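Local coordinates for ABC transporter (Caldanaerobius, PDB 4G68), which probably binds xylan-derived sugars outside the cell and hands them to the membrane part of an ABC importer, at residues 141-155 with 314-326. Residues are numbered along the deposited sequence; the frame is centred on the assembly and turned at random.
Sequences YNGKIYGIPFDQQAS and EYIGGTVGALMVS
Between the two lobes of this solute-binding protein, strands 144-160 and 317-325 run antiparallel as a ladder opened by Ile-148 and Leu-323, each the other's donor and acceptor: Ile-148 N reaches Leu-323 O at 2.9 Å and Leu-323 N returns to Ile-148 O. Past the Pro-149/Ala-322 pair the register shifts by one. Phe-150 N binds Gly-321 O at 2.9 Å, and Asp-151 N adds a weak bond to the same oxygen; in reply Asp-151 O takes Gly-321 N and, weakly, Val-320 N, so each strand carries a classic bulge. Phe-150 lies at this slip. With CG set between backbone N and carbonyl carbon (chi1 76°), the CD2-CE2 side of its ring meets the peptide joining Gly-321 to Ala-322, CE2 standing 3.5 Å from Ala-322 N, and also touches Leu-323 CD2; Leu-346 of helix 332-353 packs on it too. Were this ring cut back to an alanine, the Gly-321/Ala-322 peptide and the Leu-323 methyl would probably lose their cover, opening a gap between the strands and helix 332-353. Strands that cross between the lobes form the hinge in many periplasmic-binding-protein folds, and this pair is consistent with that role; the N-to-C directions of strands 148-155 and 320-325 differ by 151°. Glycine at 321 lets Asp-151 OD1 come within 3.3 Å of its CA, space a beta carbon would need. Beyond, Gln-153 and Gly-318 exchange two backbone bonds, while the extended Gln-153 side chain crosses Val-320 at about a right angle, CD 3.6 Å from CG2. At the far end Ser-155 OG accepts a hydrogen bond from Ile-316 N, and Tyr-315 lays CD2 3.8 Å from Ala-154 CB. At the near end the selenomethionine Met-324, extended beyond CG, crosses Tyr-141 at about a right angle, its CG 3.2 Å from Tyr-146 O, a buried carbonyl with no polar partner in the model.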
ATOM      1  N   TYR C 141     -17.464  -0.114  10.265  1.00 23.88           N
ATOM      2  CA  TYR C 141     -18.153  -1.346   9.934  1.00 25.67           C
ATOM      3  C   TYR C 141     -19.498  -1.356  10.658  1.00 26.83           C
ATOM      4  O   TYR C 141     -19.564  -1.170  11.887  1.00 24.92           O
ATOM      5  CB  TYR C 141     -17.330  -2.542  10.387  1.00 24.42           C
ATOM      6  CG  TYR C 141     -15.920  -2.617   9.827  1.00 25.01           C
ATOM      7  CD1 TYR C 141     -15.604  -3.485   8.777  1.00 23.36           C
ATOM      8  CD2 TYR C 141     -14.905  -1.827  10.364  1.00 24.74           C
ATOM      9  CE1 TYR C 141     -14.319  -3.541   8.268  1.00 23.81           C
ATOM     10  CE2 TYR C 141     -13.623  -1.899   9.909  1.00 25.52           C
ATOM     11  CZ  TYR C 141     -13.318  -2.735   8.846  1.00 25.91           C
ATOM     12  OH  TYR C 141     -12.011  -2.775   8.428  1.00 21.17           O
ATOM     13  N   ASN C 142     -20.557  -1.572   9.884  1.00 28.91           N
ATOM     14  CA  ASN C 142     -21.908  -1.538  10.417  1.00 29.42           C
ATOM     15  C   ASN C 142     -22.136  -0.215  11.175  1.00 26.04           C
ATOM     16  O   ASN C 142     -22.715  -0.211  12.245  1.00 27.39           O
ATOM     17  CB  ASN C 142     -22.100  -2.728  11.350  1.00 30.95           C
ATOM     18  CG  ASN C 142     -21.745  -4.039  10.685  1.00 34.80           C
ATOM     19  OD1 ASN C 142     -22.434  -4.478   9.756  1.00 39.36           O
ATOM     20  ND2 ASN C 142     -20.650  -4.674  11.144  1.00 32.62           N
ATOM     21  N   GLY C 143     -21.694   0.903  10.603  1.00 25.94           N
ATOM     22  CA  GLY C 143     -22.057   2.237  11.160  1.00 24.65           C
ATOM     23  C   GLY C 143     -21.265   2.625  12.403  1.00 29.86           C
ATOM     24  O   GLY C 143     -21.528   3.655  13.025  1.00 27.67           O
ATOM     25  N   LYS C 144     -20.292   1.791  12.784  1.00 27.93           N
ATOM     26  CA  LYS C 144     -19.537   1.970  14.011  1.00 28.40           C
ATOM     27  C   LYS C 144     -18.067   2.023  13.668  1.00 28.24           C
ATOM     28  O   LYS C 144     -17.653   1.448  12.652  1.00 29.09           O
ATOM     29  CB  LYS C 144     -19.825   0.803  14.963  1.00 29.73           C
ATOM     30  CG  LYS C 144     -21.281   0.769  15.435  1.00 32.11           C
ATOM     31  CD  LYS C 144     -21.640  -0.510  16.188  1.00 38.01           C
ATOM     32  CE  LYS C 144     -21.711  -1.720  15.259  1.00 42.81           C
ATOM     33  NZ  LYS C 144     -22.971  -1.785  14.462  1.00 48.36           N
ATOM     34  N   ILE C 145     -17.277   2.696  14.510  1.00 25.68           N
ATOM     35  CA  ILE C 145     -15.870   2.880  14.226  1.00 27.11           C
ATOM     36  C   ILE C 145     -15.079   1.854  15.038  1.00 27.42           C
ATOM     37  O   ILE C 145     -15.304   1.708  16.263  1.00 26.15           O
ATOM     38  CB  ILE C 145     -15.353   4.257  14.668  1.00 28.96           C
ATOM     39  CG1 ILE C 145     -16.191   5.396  14.081  1.00 32.21           C
ATOM     40  CG2 ILE C 145     -13.836   4.371  14.412  1.00 27.00           C
ATOM     41  CD1 ILE C 145     -15.816   5.801  12.714  1.00 30.55           C
ATOM     42  N   TYR C 146     -14.125   1.197  14.370  1.00 25.94           N
ATOM     43  CA  TYR C 146     -13.253   0.181  15.002  1.00 23.51           C
ATOM     44  C   TYR C 146     -11.718   0.403  14.949  1.00 22.06           C
ATOM     45  O   TYR C 146     -10.950  -0.512  15.315  1.00 21.61           O
ATOM     46  CB  TYR C 146     -13.544  -1.218  14.402  1.00 22.65           C
ATOM     47  CG  TYR C 146     -14.878  -1.746  14.842  1.00 21.70           C
ATOM     48  CD1 TYR C 146     -15.006  -2.420  16.060  1.00 22.00           C
ATOM     49  CD2 TYR C 146     -16.017  -1.509  14.086  1.00 21.76           C
ATOM     50  CE1 TYR C 146     -16.239  -2.879  16.479  1.00 22.22           C
ATOM     51  CE2 TYR C 146     -17.252  -1.971  14.485  1.00 22.87           C
ATOM     52  CZ  TYR C 146     -17.361  -2.664  15.672  1.00 23.65           C
ATOM     53  OH  TYR C 146     -18.591  -3.145  16.100  1.00 26.92           O
ATOM     54  N   GLY C 147     -11.270   1.592  14.548  1.00 21.56           N
ATOM     55  CA  GLY C 147      -9.845   1.841  14.420  1.00 21.35           C
ATOM     56  C   GLY C 147      -9.567   3.340  14.332  1.00 23.87           C
ATOM     57  O   GLY C 147     -10.472   4.117  14.044  1.00 20.07           O
ATOM     58  N   ILE C 148      -8.320   3.716  14.606  1.00 23.69           N
ATOM     59  CA  ILE C 148      -7.853   5.096  14.472  1.00 22.37           C
ATOM     60  C   ILE C 148      -6.981   5.095  13.196  1.00 21.64           C
ATOM     61  O   ILE C 148      -5.918   4.485  13.182  1.00 20.62           O
ATOM     62  CB  ILE C 148      -6.987   5.524  15.717  1.00 23.20           C
ATOM     63  CG1 ILE C 148      -7.798   5.465  17.052  1.00 20.97           C
ATOM     64  CG2 ILE C 148      -6.361   6.890  15.515  1.00 20.92           C
ATOM     65  CD1 ILE C 148      -9.171   6.133  17.038  1.00 21.80           C
ATOM     66  N   PRO C 149      -7.430   5.770  12.115  1.00 21.96           N
ATOM     67  CA  PRO C 149      -6.644   5.770  10.879  1.00 24.47           C
ATOM     68  C   PRO C 149      -5.340   6.524  11.114  1.00 25.05           C
ATOM     69  O   PRO C 149      -5.297   7.421  12.000  1.00 27.21           O
ATOM     70  CB  PRO C 149      -7.561   6.508   9.867  1.00 22.94           C
ATOM     71  CG  PRO C 149      -8.901   6.527  10.517  1.00 23.52           C
ATOM     72  CD  PRO C 149      -8.624   6.604  11.984  1.00 23.33           C
ATOM     73  N   PHE C 150      -4.277   6.179  10.373  1.00 23.63           N
ATOM     74  CA  PHE C 150      -3.049   7.000  10.468  1.00 22.67           C
ATOM     75  C   PHE C 150      -2.372   7.317   9.125  1.00 24.45           C
ATOM     76  O   PHE C 150      -1.659   8.309   9.027  1.00 21.69           O
ATOM     77  CB  PHE C 150      -2.046   6.421  11.454  1.00 20.92           C
ATOM     78  CG  PHE C 150      -1.291   5.216  10.932  1.00 23.98           C
ATOM     79  CD1 PHE C 150      -0.087   5.373  10.242  1.00 25.52           C
ATOM     80  CD2 PHE C 150      -1.770   3.919  11.166  1.00 23.19           C
ATOM     81  CE1 PHE C 150       0.604   4.263   9.731  1.00 27.16           C
ATOM     82  CE2 PHE C 150      -1.064   2.805  10.699  1.00 24.47           C
ATOM     83  CZ  PHE C 150       0.119   2.981   9.978  1.00 26.83           C
ATOM     84  N   ASP C 151      -2.602   6.487   8.109  1.00 24.83           N
ATOM     85  CA  ASP C 151      -2.059   6.795   6.780  1.00 25.97           C
ATOM     86  C   ASP C 151      -2.887   6.339   5.570  1.00 25.58           C
ATOM     87  O   ASP C 151      -3.865   5.609   5.699  1.00 22.24           O
ATOM     88  CB  ASP C 151      -0.533   6.480   6.688  1.00 29.01           C
ATOM     89  CG  ASP C 151      -0.190   4.983   6.454  1.00 32.54           C
ATOM     90  OD1 ASP C 151      -1.049   4.168   6.092  1.00 37.60           O
ATOM     91  OD2 ASP C 151       1.022   4.644   6.583  1.00 32.31           O
ATOM     92  N   GLN C 152      -2.539   6.868   4.409  1.00 24.25           N
ATOM     93  CA  GLN C 152      -3.265   6.592   3.214  1.00 22.95           C
ATOM     94  C   GLN C 152      -2.279   6.142   2.192  1.00 22.68           C
ATOM     95  O   GLN C 152      -1.137   6.569   2.205  1.00 23.09           O
ATOM     96  CB  GLN C 152      -4.088   7.771   2.678  1.00 27.60           C
ATOM     97  CG  GLN C 152      -3.683   9.168   3.067  1.00 27.15           C
ATOM     98  CD  GLN C 152      -4.596  10.240   2.439  1.00 27.85           C
ATOM     99  OE1 GLN C 152      -4.837  10.259   1.215  1.00 23.27           O
ATOM    100  NE2 GLN C 152      -5.124  11.134   3.296  1.00 23.49           N
ATOM    101  N   GLN C 153      -2.721   5.227   1.329  1.00 19.55           N
ATOM    102  CA  GLN C 153      -1.863   4.771   0.228  1.00 18.41           C
ATOM    103  C   GLN C 153      -2.301   5.376  -1.097  1.00 21.13           C
ATOM    104  O   GLN C 153      -3.464   5.863  -1.254  1.00 20.21           O
ATOM    105  CB  GLN C 153      -1.935   3.198   0.124  1.00 18.66           C
ATOM    106  CG  GLN C 153      -1.448   2.441   1.428  1.00 17.27           C
ATOM    107  CD  GLN C 153      -1.488   0.884   1.332  1.00 17.19           C
ATOM    108  OE1 GLN C 153      -1.940   0.324   0.354  1.00 20.81           O
ATOM    109  NE2 GLN C 153      -1.046   0.198   2.368  1.00 15.80           N
ATOM    110  N   ALA C 154      -1.378   5.344  -2.069  1.00 20.63           N
ATOM    111  CA  ALA C 154      -1.680   5.773  -3.418  1.00 20.10           C
ATOM    112  C   ALA C 154      -0.692   5.038  -4.314  1.00 18.82           C
ATOM    113  O   ALA C 154       0.462   4.799  -3.901  1.00 20.58           O
ATOM    114  CB  ALA C 154      -1.502   7.292  -3.525  1.00 17.85           C
ATOM    115  N   SER C 155      -1.150   4.674  -5.512  1.00 17.29           N
ATOM    116  CA  SER C 155      -0.237   4.010  -6.503  1.00 19.79           C
ATOM    117  C   SER C 155       0.703   5.007  -7.159  1.00 19.01           C
ATOM    118  O   SER C 155       0.234   6.068  -7.638  1.00 20.96           O
ATOM    119  CB  SER C 155      -1.033   3.259  -7.583  1.00 19.15           C
ATOM    120  OG  SER C 155      -2.161   4.035  -8.068  1.00 18.56           O
ATOM    121  N   GLU C 314      -7.828   8.199 -11.579  1.00 25.16           N
ATOM    122  CA  GLU C 314      -8.152   7.185 -10.562  1.00 25.62           C
ATOM    123  C   GLU C 314      -6.877   6.486 -10.129  1.00 25.49           C
ATOM    124  O   GLU C 314      -5.990   6.212 -10.945  1.00 24.07           O
ATOM    125  CB  GLU C 314      -9.165   6.137 -11.080  1.00 25.33           C
ATOM    126  CG  GLU C 314     -10.417   6.672 -11.793  1.00 25.38           C
ATOM    127  CD  GLU C 314     -11.306   5.573 -12.383  1.00 25.10           C
ATOM    128  OE1 GLU C 314     -10.822   4.464 -12.625  1.00 20.84           O
ATOM    129  OE2 GLU C 314     -12.539   5.781 -12.566  1.00 24.82           O
ATOM    130  N   TYR C 315      -6.810   6.149  -8.839  1.00 26.58           N
ATOM    131  CA  TYR C 315      -5.644   5.466  -8.309  1.00 23.78           C
ATOM    132  C   TYR C 315      -5.991   4.294  -7.412  1.00 23.99           C
ATOM    133  O   TYR C 315      -7.111   4.219  -6.884  1.00 22.42           O
ATOM    134  CB  TYR C 315      -4.705   6.466  -7.636  1.00 21.58           C
ATOM    135  CG  TYR C 315      -5.216   7.125  -6.386  1.00 24.09           C
ATOM    136  CD1 TYR C 315      -5.946   8.320  -6.432  1.00 20.19           C
ATOM    137  CD2 TYR C 315      -4.898   6.580  -5.134  1.00 20.14           C
ATOM    138  CE1 TYR C 315      -6.388   8.954  -5.260  1.00 22.67           C
ATOM    139  CE2 TYR C 315      -5.356   7.171  -3.950  1.00 22.44           C
ATOM    140  CZ  TYR C 315      -6.098   8.352  -4.005  1.00 24.25           C
ATOM    141  OH  TYR C 315      -6.485   8.938  -2.826  1.00 20.95           O
ATOM    142  N   ILE C 316      -5.074   3.331  -7.343  1.00 22.74           N
ATOM    143  CA  ILE C 316      -5.177   2.269  -6.363  1.00 23.89           C
ATOM    144  C   ILE C 316      -4.599   2.853  -5.067  1.00 22.84           C
ATOM    145  O   ILE C 316      -3.470   3.378  -5.034  1.00 23.62           O
ATOM    146  CB  ILE C 316      -4.382   1.013  -6.825  1.00 25.07           C
ATOM    147  CG1 ILE C 316      -4.961   0.442  -8.132  1.00 22.91           C
ATOM    148  CG2 ILE C 316      -4.225  -0.031  -5.695  1.00 27.46           C
ATOM    149  CD1 ILE C 316      -6.227  -0.377  -7.937  1.00 28.28           C
ATOM    150  N   GLY C 317      -5.357   2.766  -3.985  1.00 24.22           N
ATOM    151  CA  GLY C 317      -4.843   3.168  -2.660  1.00 21.35           C
ATOM    152  C   GLY C 317      -6.090   3.636  -1.831  1.00 24.45           C
ATOM    153  O   GLY C 317      -7.203   3.100  -1.985  1.00 22.12           O
ATOM    154  N   GLY C 318      -5.956   4.645  -0.955  1.00 24.12           N
ATOM    155  CA  GLY C 318      -7.099   5.025  -0.060  1.00 23.55           C
ATOM    156  C   GLY C 318      -6.583   5.099   1.374  1.00 23.32           C
ATOM    157  O   GLY C 318      -5.403   4.804   1.609  1.00 26.79           O
ATOM    158  N   THR C 319      -7.444   5.489   2.317  1.00 24.56           N
ATOM    159  CA  THR C 319      -7.034   5.604   3.728  1.00 22.87           C
ATOM    160  C   THR C 319      -7.198   4.234   4.386  1.00 24.45           C
ATOM    161  O   THR C 319      -8.273   3.846   4.817  1.00 23.71           O
ATOM    162  CB  THR C 319      -7.809   6.683   4.490  1.00 22.53           C
ATOM    163  OG1 THR C 319      -7.660   7.928   3.811  1.00 19.62           O
ATOM    164  CG2 THR C 319      -7.297   6.788   5.969  1.00 21.00           C
ATOM    165  N   VAL C 320      -6.098   3.504   4.492  1.00 23.74           N
ATOM    166  CA  VAL C 320      -6.225   2.119   4.868  1.00 22.96           C
ATOM    167  C   VAL C 320      -5.306   1.771   6.011  1.00 23.65           C
ATOM    168  O   VAL C 320      -5.515   0.726   6.623  1.00 24.12           O
ATOM    169  CB  VAL C 320      -5.894   1.166   3.684  1.00 20.36           C
ATOM    170  CG1 VAL C 320      -7.016   1.176   2.614  1.00 19.41           C
ATOM    171  CG2 VAL C 320      -4.558   1.577   3.055  1.00 21.55           C
ATOM    172  N   GLY C 321      -4.271   2.594   6.281  1.00 22.94           N
ATOM    173  CA  GLY C 321      -3.374   2.280   7.406  1.00 21.01           C
ATOM    174  C   GLY C 321      -4.101   2.712   8.684  1.00 20.57           C
ATOM    175  O   GLY C 321      -4.560   3.827   8.777  1.00 19.11           O
ATOM    176  N   ALA C 322      -4.277   1.799   9.635  1.00 21.99           N
ATOM    177  CA  ALA C 322      -4.963   2.136  10.906  1.00 22.65           C
ATOM    178  C   ALA C 322      -4.335   1.359  12.078  1.00 22.66           C
ATOM    179  O   ALA C 322      -3.595   0.380  11.857  1.00 21.38           O
ATOM    180  CB  ALA C 322      -6.465   1.899  10.838  1.00 21.41           C
ATOM    181  N   LEU C 323      -4.604   1.861  13.292  1.00 24.57           N
ATOM    182  CA  LEU C 323      -4.318   1.162  14.557  1.00 23.98           C
ATOM    183  C   LEU C 323      -5.635   0.665  15.159  1.00 24.62           C
ATOM    184  O   LEU C 323      -6.596   1.418  15.219  1.00 23.31           O
ATOM    185  CB  LEU C 323      -3.596   2.074  15.559  1.00 24.07           C
ATOM    186  CG  LEU C 323      -2.299   2.739  15.062  1.00 24.16           C
ATOM    187  CD1 LEU C 323      -1.641   3.578  16.142  1.00 24.49           C
ATOM    188  CD2 LEU C 323      -1.328   1.678  14.549  1.00 21.92           C
HETATM  189  N   MSE C 324      -5.657  -0.601  15.602  1.00 22.89           N
HETATM  190  CA  MSE C 324      -6.852  -1.153  16.299  1.00 25.35           C
HETATM  191  C   MSE C 324      -6.459  -1.542  17.713  1.00 24.77           C
HETATM  192  O   MSE C 324      -5.295  -1.844  17.993  1.00 25.90           O
HETATM  193  CB  MSE C 324      -7.408  -2.295  15.468  1.00 26.45           C
HETATM  194  CG  MSE C 324      -8.213  -1.713  14.305  1.00 23.40           C
HETATM  195 SE   MSE C 324      -8.990  -3.252  13.334  1.00 31.31          SE
HETATM  196  CE  MSE C 324     -10.085  -2.138  12.148  1.00 23.72           C
ATOM    197  N   VAL C 325      -7.447  -1.490  18.602  1.00 26.96           N
ATOM    198  CA  VAL C 325      -7.328  -1.891  19.989  1.00 24.00           C
ATOM    199  C   VAL C 325      -8.102  -3.208  20.129  1.00 24.74           C
ATOM    200  O   VAL C 325      -9.286  -3.299  19.763  1.00 23.72           O
ATOM    201  CB  VAL C 325      -7.963  -0.812  20.931  1.00 25.88           C
ATOM    202  CG1 VAL C 325      -8.081  -1.331  22.368  1.00 26.40           C
ATOM    203  CG2 VAL C 325      -7.138   0.502  20.896  1.00 21.56           C
ATOM    204  N   SER C 326      -7.443  -4.199  20.707  1.00 26.12           N
ATOM    205  CA  SER C 326      -8.093  -5.505  20.943  1.00 27.41           C
ATOM    206  C   SER C 326      -9.274  -5.434  21.912  1.00 26.55           C
ATOM    207  O   SER C 326      -9.210  -4.711  22.896  1.00 26.13           O
ATOM    208  CB  SER C 326      -7.071  -6.506  21.441  1.00 29.94           C
ATOM    209  OG  SER C 326      -6.307  -6.895  20.317  1.00 33.12           O
TER